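Local coordinates for putative gdp-fucose protein o-fucosyltransferase 1 (PDB 3ZY2) that belongs to the GDP-fucose protein O-fucosyltransferase family of the GT-B clan and binds guanosine-5'-diphosphate in a pocket that draws on both of its parallel sheets' neighbourhoods, at residues Leu239-Gln244 against Val333-His338; Phe20-Asp25 against Ala176-Lys181; Val214-Arg219 against Leu327-Cys332. All blocks are in the same frame, centred on the assembly; numbering follows the deposited sequence.

Contact 1. Residues Leu239-Gln244 against Val333-His338. With GDP (guanosine-5'-diphosphate), chain C.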
loop_
_atom_site.group_PDB
_atom_site.type_symbol
_atom_site.label_atom_id
_atom_site.label_comp_id
_atom_site.label_asym_id
_atom_site.label_seq_id
_atom_site.Cartn_x
_atom_site.Cartn_y
_atom_site.Cartn_z
ATOM N N LEU A 239 -19.167 -1.804 -1.495
ATOM C CA LEU A 239 -18.872 -0.833 -0.471
ATOM C C LEU A 239 -18.916 -1.595 0.828
ATOM O O LEU A 239 -19.975 -2.099 1.225
ATOM C CB LEU A 239 -19.902 0.291 -0.494
ATOM C CG LEU A 239 -19.714 1.384 0.567
ATOM C CD1 LEU A 239 -18.378 2.163 0.406
ATOM C CD2 LEU A 239 -20.911 2.332 0.535
ATOM N N PHE A 240 -17.754 -1.733 1.450
ATOM C CA PHE A 240 -17.638 -2.427 2.720
ATOM C C PHE A 240 -18.232 -3.827 2.609
ATOM O O PHE A 240 -17.800 -4.584 1.753
ATOM C CB PHE A 240 -18.246 -1.571 3.831
ATOM C CG PHE A 240 -17.578 -0.226 3.980
ATOM C CD1 PHE A 240 -16.219 -0.076 3.727
ATOM C CD2 PHE A 240 -18.319 0.889 4.360
ATOM C CE1 PHE A 240 -15.602 1.196 3.840
ATOM C CE2 PHE A 240 -17.715 2.138 4.493
ATOM C CZ PHE A 240 -16.361 2.286 4.231
ATOM N N ALA A 241 -19.241 -4.154 3.418
ATOM C CA ALA A 241 -19.755 -5.522 3.460
ATOM C C ALA A 241 -20.871 -5.808 2.453
ATOM O O ALA A 241 -21.533 -6.852 2.530
ATOM C CB ALA A 241 -20.227 -5.859 4.874
ATOM N N SER A 242 -21.102 -4.897 1.513
ATOM C CA SER A 242 -22.302 -4.986 0.673
ATOM C C SER A 242 -22.478 -6.303 -0.113
ATOM O O SER A 242 -23.597 -6.671 -0.464
ATOM C CB SER A 242 -22.382 -3.772 -0.253
ATOM O OG SER A 242 -21.257 -3.746 -1.114
ATOM N N GLU A 243 -21.386 -7.017 -0.381
ATOM C CA GLU A 243 -21.484 -8.317 -1.085
ATOM C C GLU A 243 -22.161 -9.412 -0.243
ATOM O O GLU A 243 -22.564 -10.451 -0.768
ATOM C CB GLU A 243 -20.114 -8.758 -1.589
ATOM C CG GLU A 243 -19.502 -7.737 -2.586
ATOM C CD GLU A 243 -18.006 -7.917 -2.804
ATOM O OE1 GLU A 243 -17.203 -7.669 -1.867
ATOM O OE2 GLU A 243 -17.628 -8.298 -3.943
ATOM N N GLN A 244 -22.335 -9.158 1.054
ATOM C CA GLN A 244 -23.055 -10.109 1.893
ATOM C C GLN A 244 -24.529 -10.227 1.532
ATOM O O GLN A 244 -25.147 -11.255 1.814
ATOM C CB GLN A 244 -22.906 -9.755 3.372
ATOM C CG GLN A 244 -23.768 -8.584 3.832
ATOM C CD GLN A 244 -23.643 -8.354 5.320
ATOM O OE1 GLN A 244 -23.697 -9.300 6.125
ATOM N NE2 GLN A 244 -23.469 -7.086 5.706
ATOM N N VAL A 333 -24.512 -2.978 4.236
ATOM C CA VAL A 333 -23.220 -2.328 3.973
ATOM C C VAL A 333 -22.270 -2.449 5.171
ATOM O O VAL A 333 -21.054 -2.405 5.046
ATOM C CB VAL A 333 -23.420 -0.834 3.530
ATOM C CG1 VAL A 333 -22.087 -0.141 3.291
ATOM C CG2 VAL A 333 -24.287 -0.787 2.307
ATOM N N SER A 334 -22.824 -2.638 6.353
ATOM C CA SER A 334 -22.001 -2.596 7.547
ATOM C C SER A 334 -21.215 -3.888 7.779
ATOM O O SER A 334 -21.797 -4.997 7.853
ATOM C CB SER A 334 -22.882 -2.314 8.748
ATOM O OG SER A 334 -22.153 -2.459 9.944
ATOM N N THR A 335 -19.911 -3.747 7.977
ATOM C CA THR A 335 -19.096 -4.912 8.343
ATOM C C THR A 335 -19.385 -5.406 9.766
ATOM O O THR A 335 -19.042 -6.538 10.117
ATOM C CB THR A 335 -17.576 -4.682 8.200
ATOM O OG1 THR A 335 -17.163 -3.652 9.112
ATOM C CG2 THR A 335 -17.240 -4.293 6.769
ATOM N N PHE A 336 -20.002 -4.548 10.580
ATOM C CA PHE A 336 -20.443 -4.923 11.915
ATOM C C PHE A 336 -21.638 -5.898 11.804
ATOM O O PHE A 336 -21.645 -6.978 12.406
ATOM C CB PHE A 336 -20.756 -3.633 12.683
ATOM C CG PHE A 336 -20.996 -3.814 14.153
ATOM C CD1 PHE A 336 -19.926 -3.761 15.057
ATOM C CD2 PHE A 336 -22.294 -3.928 14.652
ATOM C CE1 PHE A 336 -20.156 -3.898 16.435
ATOM C CE2 PHE A 336 -22.532 -4.035 16.042
ATOM C CZ PHE A 336 -21.473 -4.016 16.920
ATOM N N SER A 337 -22.630 -5.532 10.983
ATOM C CA SER A 337 -23.701 -6.480 10.631
ATOM C C SER A 337 -23.126 -7.753 10.021
ATOM O O SER A 337 -23.676 -8.839 10.239
ATOM C CB SER A 337 -24.721 -5.868 9.655
ATOM O OG SER A 337 -25.771 -5.166 10.332
ATOM N N HIS A 338 -22.016 -7.625 9.276
ATOM C CA HIS A 338 -21.478 -8.796 8.540
ATOM C C HIS A 338 -20.952 -9.841 9.523
ATOM O O HIS A 338 -21.089 -11.043 9.287
ATOM C CB HIS A 338 -20.399 -8.352 7.538
ATOM C CG HIS A 338 -20.079 -9.339 6.441
ATOM N ND1 HIS A 338 -20.720 -10.547 6.221
ATOM C CD2 HIS A 338 -19.147 -9.230 5.466
ATOM C CE1 HIS A 338 -20.183 -11.135 5.158
ATOM N NE2 HIS A 338 -19.220 -10.363 4.696
HETATM P PB GDP C . -18.931 -0.514 9.801
HETATM O O1B GDP C . -20.279 -0.637 10.410
HETATM O O2B GDP C . -18.251 -1.416 8.724
HETATM O O3B GDP C . -18.095 0.841 10.225
HETATM O O3A GDP C . -18.441 -1.343 11.226
HETATM P PA GDP C . -16.936 -1.169 12.034
HETATM O O1A GDP C . -17.558 -2.273 13.230
HETATM O O2A GDP C . -15.765 -1.328 11.426
HETATM O "O5'" GDP C . -17.341 0.550 12.347
HETATM C "C5'" GDP C . -18.302 0.270 13.162
HETATM C "C4'" GDP C . -18.498 0.804 14.381
HETATM O "O4'" GDP C . -19.278 1.763 14.972
HETATM C "C3'" GDP C . -18.513 -0.334 15.177
HETATM O "O3'" GDP C . -17.175 -1.169 15.903
HETATM C "C2'" GDP C . -19.013 0.217 17.241
HETATM O "O2'" GDP C . -17.835 0.733 17.676
HETATM C "C1'" GDP C . -19.919 1.207 16.529
HETATM N N9 GDP C . -21.007 0.573 16.279
HETATM C C8 GDP C . -21.711 0.179 14.641
HETATM N N7 GDP C . -22.672 -0.388 15.299
HETATM C C5 GDP C . -22.906 -0.541 16.542
HETATM C C6 GDP C . -23.940 -1.156 17.797
HETATM O O6 GDP C . -24.819 -1.667 17.277
HETATM N N1 GDP C . -23.457 -0.884 18.721
HETATM C C2 GDP C . -22.502 -0.331 19.292
HETATM N N2 GDP C . -22.234 -0.182 20.241
HETATM N N3 GDP C . -21.300 0.378 18.558
HETATM C C4 GDP C . -21.640 0.195 17.167
#
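S242 and V333 bring their CA atoms to 4.3 Å where the type II' beta turn L239-S242 meets the N-cap region of helix 335-346, in the GT-B fold. One backbone bond joins the two: A241 N donates to V333 O (3.0 Å, 160° at the hydrogen), arriving from above the carbonyl plane, while F240 CB sits 3.2 Å from that same V333 O. V333 packs against the turn. Its CG1, anti to the backbone N (chi1 179°), lies 3.9 Å from L239 CD2 and also touches F240 CD2. A241 CB nestles against S334 O, the methyl of T335 and the H338 ring. Q244 runs past H338 in the opposite direction, with Q244 CB over one face of the imidazole, 3.8 Å from its centroid, a CH-pi contact; its NE2 bonds to C332 O. This turn therefore backs a helix start that holds guanosine-5'-diphosphate. S334 OG caps the helix by accepting from S337 N, and more weakly from F336 N, and the F336 ring lies with one face against the guanine. The diphosphate is met by T335 N, 3.0 Å from GDP O2B, and by S334 OG, which donates to GDP O1B at 2.7 Å.

Contact 2. Residues Phe20-Asp25 against Ala176-Lys181. With GDP (guanosine-5'-diphosphate), chain C.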
loop_
_atom_site.group_PDB
_atom_site.type_symbol
_atom_site.label_atom_id
_atom_site.label_comp_id
_atom_site.label_asym_id
_atom_site.label_seq_id
_atom_site.Cartn_x
_atom_site.Cartn_y
_atom_site.Cartn_z
ATOM N N PHE A 20 -14.117 -2.263 14.690
ATOM C CA PHE A 20 -14.155 -3.718 14.952
ATOM C C PHE A 20 -14.597 -4.576 13.783
ATOM O O PHE A 20 -13.988 -5.633 13.515
ATOM C CB PHE A 20 -15.017 -4.016 16.174
ATOM C CG PHE A 20 -14.910 -5.426 16.671
ATOM C CD1 PHE A 20 -13.686 -5.928 17.118
ATOM C CD2 PHE A 20 -16.041 -6.235 16.750
ATOM C CE1 PHE A 20 -13.590 -7.230 17.610
ATOM C CE2 PHE A 20 -15.974 -7.518 17.236
ATOM C CZ PHE A 20 -14.757 -8.040 17.668
ATOM N N GLY A 21 -15.617 -4.125 13.061
ATOM C CA GLY A 21 -16.074 -4.916 11.918
ATOM C C GLY A 21 -14.998 -5.047 10.856
ATOM O O GLY A 21 -14.825 -6.118 10.284
ATOM N N ASN A 22 -14.267 -3.974 10.587
ATOM C CA ASN A 22 -13.149 -4.048 9.627
ATOM C C ASN A 22 -12.019 -4.959 10.122
ATOM O O ASN A 22 -11.431 -5.723 9.339
ATOM C CB ASN A 22 -12.541 -2.652 9.345
ATOM C CG ASN A 22 -13.473 -1.683 8.589
ATOM O OD1 ASN A 22 -13.040 -0.573 8.265
ATOM N ND2 ASN A 22 -14.719 -2.070 8.329
ATOM N N GLN A 23 -11.743 -4.920 11.425
ATOM C CA GLN A 23 -10.641 -5.676 12.005
ATOM C C GLN A 23 -10.943 -7.161 11.930
ATOM O O GLN A 23 -10.069 -7.968 11.566
ATOM C CB GLN A 23 -10.447 -5.288 13.453
ATOM C CG GLN A 23 -9.950 -3.853 13.616
ATOM C CD GLN A 23 -10.068 -3.378 15.032
ATOM O OE1 GLN A 23 -9.894 -4.155 15.983
ATOM N NE2 GLN A 23 -10.393 -2.076 15.201
ATOM N N VAL A 24 -12.182 -7.534 12.279
ATOM C CA VAL A 24 -12.585 -8.937 12.200
ATOM C C VAL A 24 -12.585 -9.402 10.743
ATOM O O VAL A 24 -12.150 -10.504 10.452
ATOM C CB VAL A 24 -13.958 -9.173 12.854
ATOM C CG1 VAL A 24 -14.427 -10.612 12.646
ATOM C CG2 VAL A 24 -13.872 -8.875 14.358
ATOM N N ASP A 25 -13.064 -8.550 9.831
ATOM C CA ASP A 25 -13.131 -8.871 8.391
ATOM C C ASP A 25 -11.740 -9.247 7.843
ATOM O O ASP A 25 -11.579 -10.267 7.153
ATOM C CB ASP A 25 -13.755 -7.682 7.652
ATOM C CG ASP A 25 -14.476 -8.090 6.403
ATOM O OD1 ASP A 25 -15.183 -9.124 6.429
ATOM O OD2 ASP A 25 -14.330 -7.382 5.398
ATOM N N ALA A 176 -4.277 -9.430 4.409
ATOM C CA ALA A 176 -5.580 -9.987 4.040
ATOM C C ALA A 176 -6.366 -8.972 3.239
ATOM O O ALA A 176 -6.234 -7.775 3.457
ATOM C CB ALA A 176 -6.371 -10.332 5.285
ATOM N N PRO A 177 -7.230 -9.439 2.332
ATOM C CA PRO A 177 -8.081 -8.506 1.606
ATOM C C PRO A 177 -9.072 -7.767 2.483
ATOM O O PRO A 177 -9.465 -8.244 3.556
ATOM C CB PRO A 177 -8.869 -9.417 0.653
ATOM C CG PRO A 177 -8.040 -10.591 0.479
ATOM C CD PRO A 177 -7.326 -10.805 1.783
ATOM N N PHE A 178 -9.463 -6.587 2.025
ATOM C CA PHE A 178 -10.588 -5.884 2.578
ATOM C C PHE A 178 -11.330 -5.195 1.458
ATOM O O PHE A 178 -10.708 -4.523 0.642
ATOM C CB PHE A 178 -10.162 -4.831 3.599
ATOM C CG PHE A 178 -11.320 -4.048 4.135
ATOM C CD1 PHE A 178 -12.102 -4.573 5.163
ATOM C CD2 PHE A 178 -11.705 -2.847 3.546
ATOM C CE1 PHE A 178 -13.216 -3.877 5.660
ATOM C CE2 PHE A 178 -12.807 -2.125 4.036
ATOM C CZ PHE A 178 -13.575 -2.655 5.097
ATOM N N PRO A 179 -12.653 -5.357 1.395
ATOM C CA PRO A 179 -13.501 -6.247 2.207
ATOM C C PRO A 179 -13.130 -7.723 2.023
ATOM O O PRO A 179 -12.510 -8.092 1.021
ATOM C CB PRO A 179 -14.906 -5.970 1.638
ATOM C CG PRO A 179 -14.788 -4.574 1.064
ATOM C CD PRO A 179 -13.458 -4.588 0.423
ATOM N N SER A 180 -13.504 -8.565 2.983
ATOM C CA SER A 180 -13.162 -9.990 2.893
ATOM C C SER A 180 -13.783 -10.670 1.677
ATOM O O SER A 180 -14.882 -10.302 1.220
ATOM C CB SER A 180 -13.618 -10.741 4.146
ATOM O OG SER A 180 -15.019 -10.579 4.326
ATOM N N LYS A 181 -13.085 -11.684 1.197
ATOM C CA LYS A 181 -13.582 -12.519 0.108
ATOM C C LYS A 181 -14.524 -13.581 0.638
ATOM O O LYS A 181 -14.333 -14.105 1.743
ATOM C CB LYS A 181 -12.419 -13.158 -0.638
ATOM C CG LYS A 181 -11.434 -12.140 -1.213
ATOM C CD LYS A 181 -10.525 -12.746 -2.266
ATOM C CE LYS A 181 -9.569 -11.679 -2.800
ATOM N NZ LYS A 181 -8.891 -12.063 -4.074
HETATM P PB GDP C . -18.931 -0.514 9.801
HETATM O O1B GDP C . -20.279 -0.637 10.410
HETATM O O2B GDP C . -18.251 -1.416 8.724
HETATM O O3B GDP C . -18.095 0.841 10.225
HETATM O O3A GDP C . -18.441 -1.343 11.226
HETATM P PA GDP C . -16.936 -1.169 12.034
HETATM O O1A GDP C . -17.558 -2.273 13.230
HETATM O O2A GDP C . -15.765 -1.328 11.426
HETATM O "O5'" GDP C . -17.341 0.550 12.347
HETATM C "C5'" GDP C . -18.302 0.270 13.162
HETATM C "C4'" GDP C . -18.498 0.804 14.381
HETATM O "O4'" GDP C . -19.278 1.763 14.972
HETATM C "C3'" GDP C . -18.513 -0.334 15.177
HETATM O "O3'" GDP C . -17.175 -1.169 15.903
HETATM C "C2'" GDP C . -19.013 0.217 17.241
HETATM O "O2'" GDP C . -17.835 0.733 17.676
HETATM C "C1'" GDP C . -19.919 1.207 16.529
HETATM N N9 GDP C . -21.007 0.573 16.279
HETATM C C8 GDP C . -21.711 0.179 14.641
HETATM N N7 GDP C . -22.672 -0.388 15.299
HETATM C C5 GDP C . -22.906 -0.541 16.542
HETATM C C6 GDP C . -23.940 -1.156 17.797
HETATM O O6 GDP C . -24.819 -1.667 17.277
HETATM N N1 GDP C . -23.457 -0.884 18.721
HETATM C C2 GDP C . -22.502 -0.331 19.292
HETATM N N2 GDP C . -22.234 -0.182 20.241
HETATM N N3 GDP C . -21.300 0.378 18.558
HETATM C C4 GDP C . -21.640 0.195 17.167
HETATM O O HOH W 1 -10.027 -10.765 4.717
#
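D25 and S180 meet through two hydrogen bonds: the carboxylate of D25, in the second turn of helix 20-37, part of the GT-B fold, takes both from one serine. S180 OG donates to D25 OD1 at 2.6 Å, and S180 N donates to D25 OD2 at 2.8 Å with 158° at the hydrogen. Both donors come in from well above the carboxylate plane. The aspartate CG is turned anti to the backbone N (chi1 -152°), which carries the carboxylate across to the loop. D25 OD1 also forms a salt bridge with R342, and S180 OG is hydrogen-bonded to W185 NE1, so this buried charge is gripped by several groups and probably kept ionised by the arginine. F178 approaches the same helix face at an oblique angle. Its CD1 lies 3.6 Å from D25 OD2, and its CZ lies 3.5 Å from N22 ND2, the amide and ring planes being 55° apart. A cis peptide bond joins F178 to P179, whose CA is 3.5 Å from D25 OD2. One turn earlier the helix presents its amides to guanosine-5'-diphosphate: G21 N donates to GDP O1A at 2.7 Å and N22 N to GDP O2A, an arrangement in which the helix dipole could favour the phosphate charge. A water donates to both D25 O (2.9 Å) and P177 O.

Contact 3. Residues Val214-Arg219 against Leu327-Cys332. With GDP (guanosine-5'-diphosphate), chain C.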
loop_
_atom_site.group_PDB
_atom_site.type_symbol
_atom_site.label_atom_id
_atom_site.label_comp_id
_atom_site.label_asym_id
_atom_site.label_seq_id
_atom_site.Cartn_x
_atom_site.Cartn_y
_atom_site.Cartn_z
ATOM N N VAL A 214 -36.868 -10.661 17.293
ATOM C CA VAL A 214 -36.180 -10.074 16.143
ATOM C C VAL A 214 -35.100 -9.161 16.690
ATOM O O VAL A 214 -35.389 -8.326 17.534
ATOM C CB VAL A 214 -37.129 -9.204 15.266
ATOM C CG1 VAL A 214 -36.382 -8.627 14.062
ATOM C CG2 VAL A 214 -38.301 -10.019 14.724
ATOM N N ALA A 215 -33.861 -9.332 16.235
ATOM C CA ALA A 215 -32.772 -8.381 16.544
ATOM C C ALA A 215 -32.466 -7.573 15.314
ATOM O O ALA A 215 -32.389 -8.144 14.204
ATOM C CB ALA A 215 -31.507 -9.134 17.003
ATOM N N VAL A 216 -32.270 -6.273 15.506
ATOM C CA VAL A 216 -31.980 -5.365 14.376
ATOM C C VAL A 216 -30.733 -4.549 14.670
ATOM O O VAL A 216 -30.503 -4.158 15.809
ATOM C CB VAL A 216 -33.172 -4.424 14.028
ATOM C CG1 VAL A 216 -34.428 -5.236 13.785
ATOM C CG2 VAL A 216 -33.382 -3.384 15.126
ATOM N N HIS A 217 -29.952 -4.316 13.625
ATOM C CA HIS A 217 -28.804 -3.418 13.676
ATOM C C HIS A 217 -29.117 -2.122 12.953
ATOM O O HIS A 217 -29.395 -2.128 11.757
ATOM C CB HIS A 217 -27.566 -4.075 13.047
ATOM C CG HIS A 217 -26.348 -3.209 13.123
ATOM N ND1 HIS A 217 -25.435 -3.088 12.093
ATOM C CD2 HIS A 217 -25.908 -2.395 14.121
ATOM C CE1 HIS A 217 -24.484 -2.242 12.460
ATOM N NE2 HIS A 217 -24.750 -1.802 13.682
ATOM N N LEU A 218 -29.133 -1.020 13.711
ATOM C CA LEU A 218 -29.402 0.304 13.161
ATOM C C LEU A 218 -28.098 1.084 13.139
ATOM O O LEU A 218 -27.649 1.603 14.160
ATOM C CB LEU A 218 -30.466 1.038 13.991
ATOM C CG LEU A 218 -31.796 0.288 14.180
ATOM C CD1 LEU A 218 -32.813 1.166 14.933
ATOM C CD2 LEU A 218 -32.406 -0.224 12.832
ATOM N N ARG A 219 -27.479 1.127 11.964
ATOM C CA ARG A 219 -26.247 1.871 11.765
ATOM C C ARG A 219 -26.685 3.242 11.262
ATOM O O ARG A 219 -27.198 3.376 10.141
ATOM C CB ARG A 219 -25.384 1.145 10.716
ATOM C CG ARG A 219 -23.992 1.749 10.522
ATOM C CD ARG A 219 -23.030 1.484 11.664
ATOM N NE ARG A 219 -21.664 1.726 11.199
ATOM C CZ ARG A 219 -21.040 2.893 11.261
ATOM N NH1 ARG A 219 -21.635 3.945 11.807
ATOM N NH2 ARG A 219 -19.807 3.013 10.801
ATOM N N LEU A 327 -34.542 -14.118 14.562
ATOM C CA LEU A 327 -34.353 -13.501 13.238
ATOM C C LEU A 327 -33.504 -12.250 13.422
ATOM O O LEU A 327 -33.743 -11.486 14.349
ATOM C CB LEU A 327 -35.688 -13.108 12.599
ATOM C CG LEU A 327 -35.559 -12.377 11.248
ATOM C CD1 LEU A 327 -34.987 -13.322 10.177
ATOM C CD2 LEU A 327 -36.892 -11.803 10.799
ATOM N N PHE A 328 -32.499 -12.074 12.568
ATOM C CA PHE A 328 -31.642 -10.894 12.547
ATOM C C PHE A 328 -31.966 -10.095 11.294
ATOM O O PHE A 328 -32.034 -10.668 10.211
ATOM C CB PHE A 328 -30.179 -11.319 12.495
ATOM C CG PHE A 328 -29.206 -10.187 12.178
ATOM C CD1 PHE A 328 -29.151 -9.030 12.959
ATOM C CD2 PHE A 328 -28.328 -10.308 11.112
ATOM C CE1 PHE A 328 -28.233 -8.031 12.649
ATOM C CE2 PHE A 328 -27.416 -9.286 10.811
ATOM C CZ PHE A 328 -27.360 -8.152 11.596
ATOM N N VAL A 329 -32.203 -8.791 11.466
ATOM C CA VAL A 329 -32.289 -7.855 10.314
ATOM C C VAL A 329 -31.125 -6.885 10.426
ATOM O O VAL A 329 -31.056 -6.096 11.377
ATOM C CB VAL A 329 -33.629 -7.080 10.234
ATOM C CG1 VAL A 329 -33.733 -6.335 8.880
ATOM C CG2 VAL A 329 -34.815 -8.019 10.397
ATOM N N GLY A 330 -30.198 -6.960 9.473
ATOM C CA GLY A 330 -29.009 -6.118 9.521
ATOM C C GLY A 330 -28.944 -5.039 8.473
ATOM O O GLY A 330 -29.898 -4.857 7.697
ATOM N N ASN A 331 -27.802 -4.362 8.473
ATOM C CA ASN A 331 -27.461 -3.384 7.457
ATOM C C ASN A 331 -26.458 -4.032 6.527
ATOM O O ASN A 331 -25.367 -4.421 6.947
ATOM C CB ASN A 331 -26.861 -2.151 8.117
ATOM C CG ASN A 331 -26.594 -1.071 7.128
ATOM O OD1 ASN A 331 -25.792 -1.261 6.214
ATOM N ND2 ASN A 331 -27.294 0.053 7.255
ATOM N N CYS A 332 -26.841 -4.157 5.265
ATOM C CA CYS A 332 -26.028 -4.886 4.311
ATOM C C CYS A 332 -24.643 -4.288 4.082
ATOM O O CYS A 332 -23.702 -5.013 3.743
ATOM C CB CYS A 332 -26.766 -4.951 2.999
ATOM S SG CYS A 332 -25.789 -5.784 1.755
HETATM P PB GDP C . -18.931 -0.514 9.801
HETATM O O1B GDP C . -20.279 -0.637 10.410
HETATM O O2B GDP C . -18.251 -1.416 8.724
HETATM O O3B GDP C . -18.095 0.841 10.225
HETATM O O3A GDP C . -18.441 -1.343 11.226
HETATM P PA GDP C . -16.936 -1.169 12.034
HETATM O O1A GDP C . -17.558 -2.273 13.230
HETATM O O2A GDP C . -15.765 -1.328 11.426
HETATM O "O5'" GDP C . -17.341 0.550 12.347
HETATM C "C5'" GDP C . -18.302 0.270 13.162
HETATM C "C4'" GDP C . -18.498 0.804 14.381
HETATM O "O4'" GDP C . -19.278 1.763 14.972
HETATM C "C3'" GDP C . -18.513 -0.334 15.177
HETATM O "O3'" GDP C . -17.175 -1.169 15.903
HETATM C "C2'" GDP C . -19.013 0.217 17.241
HETATM O "O2'" GDP C . -17.835 0.733 17.676
HETATM C "C1'" GDP C . -19.919 1.207 16.529
HETATM N N9 GDP C . -21.007 0.573 16.279
HETATM C C8 GDP C . -21.711 0.179 14.641
HETATM N N7 GDP C . -22.672 -0.388 15.299
HETATM C C5 GDP C . -22.906 -0.541 16.542
HETATM C C6 GDP C . -23.940 -1.156 17.797
HETATM O O6 GDP C . -24.819 -1.667 17.277
HETATM N N1 GDP C . -23.457 -0.884 18.721
HETATM C C2 GDP C . -22.502 -0.331 19.292
HETATM N N2 GDP C . -22.234 -0.182 20.241
HETATM N N3 GDP C . -21.300 0.378 18.558
HETATM C C4 GDP C . -21.640 0.195 17.167
HETATM O O HOH W 2 -29.064 -0.111 9.709
#
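L327 pairs with V214 at the start of a parallel strand pair, the two axes lying 15° apart, in a Rossmann-like domain of the GT-B fold. L327 O accepts from A215 N at 2.9 Å, the first of three bonds that meet their carbonyls nearly head-on. F328 comes next, its ring on the face that carries A215; its CE1 rim atom lies 4.0 Å from H217 CB, while G330 N sits over the centre of one ring face. V329 is held twice, V329 N donating to A215 O (2.8 Å) and V329 O accepting from H217 N (3.1 Å). On the other face its CG2 touches V214 CG1 at 4.0 Å, and V216 lies beside it, pointing the same way. G330 has no side chain to compete with the F328 ring. At N331 the strands part, and a water bridges the gap, accepting from N331 ND2 and R219 N and donating to H217 O; N331 OD1 bonds to V333 N. The separated strand end serves guanosine-5'-diphosphate: H217 NE2 donates to GDP N7 at 3.0 Å. The other ring nitrogen, ND1, is bonded to S337 OG. R219 NE donates to GDP O1B at 2.9 Å while R219 NH1 pairs with D288. C332 is disulfide-bonded to C245. Helix 264-278 covers V214, L327 and V329, helix 335-346 covers F328, and strands 282-287 and 354-356 flank the pair.

From the N terminus, contact 2 closes first: after helix 20-37 the chain supplies five strands of the six-stranded parallel sheet, the last being 168-171, and comes back at residues 176-181. Contacts 3 and 1 follow it in series and cross each other. Strand 213-218 opens contact 3, residues 239-244 open contact 1, and then 327-332 and 333-338, consecutive in the chain, close them in the same order. Contact 3 joins the central strand of the five-stranded sheet to its neighbour 327-330, and contact 1 backs the helix that follows it. Contacts 1 and 2 touch, with a weak T335-N22 hydrogen bond, whereas contacts 2 and 3 stay about 8 Å apart at their nearest atoms; all three reach guanosine-5'-diphosphate.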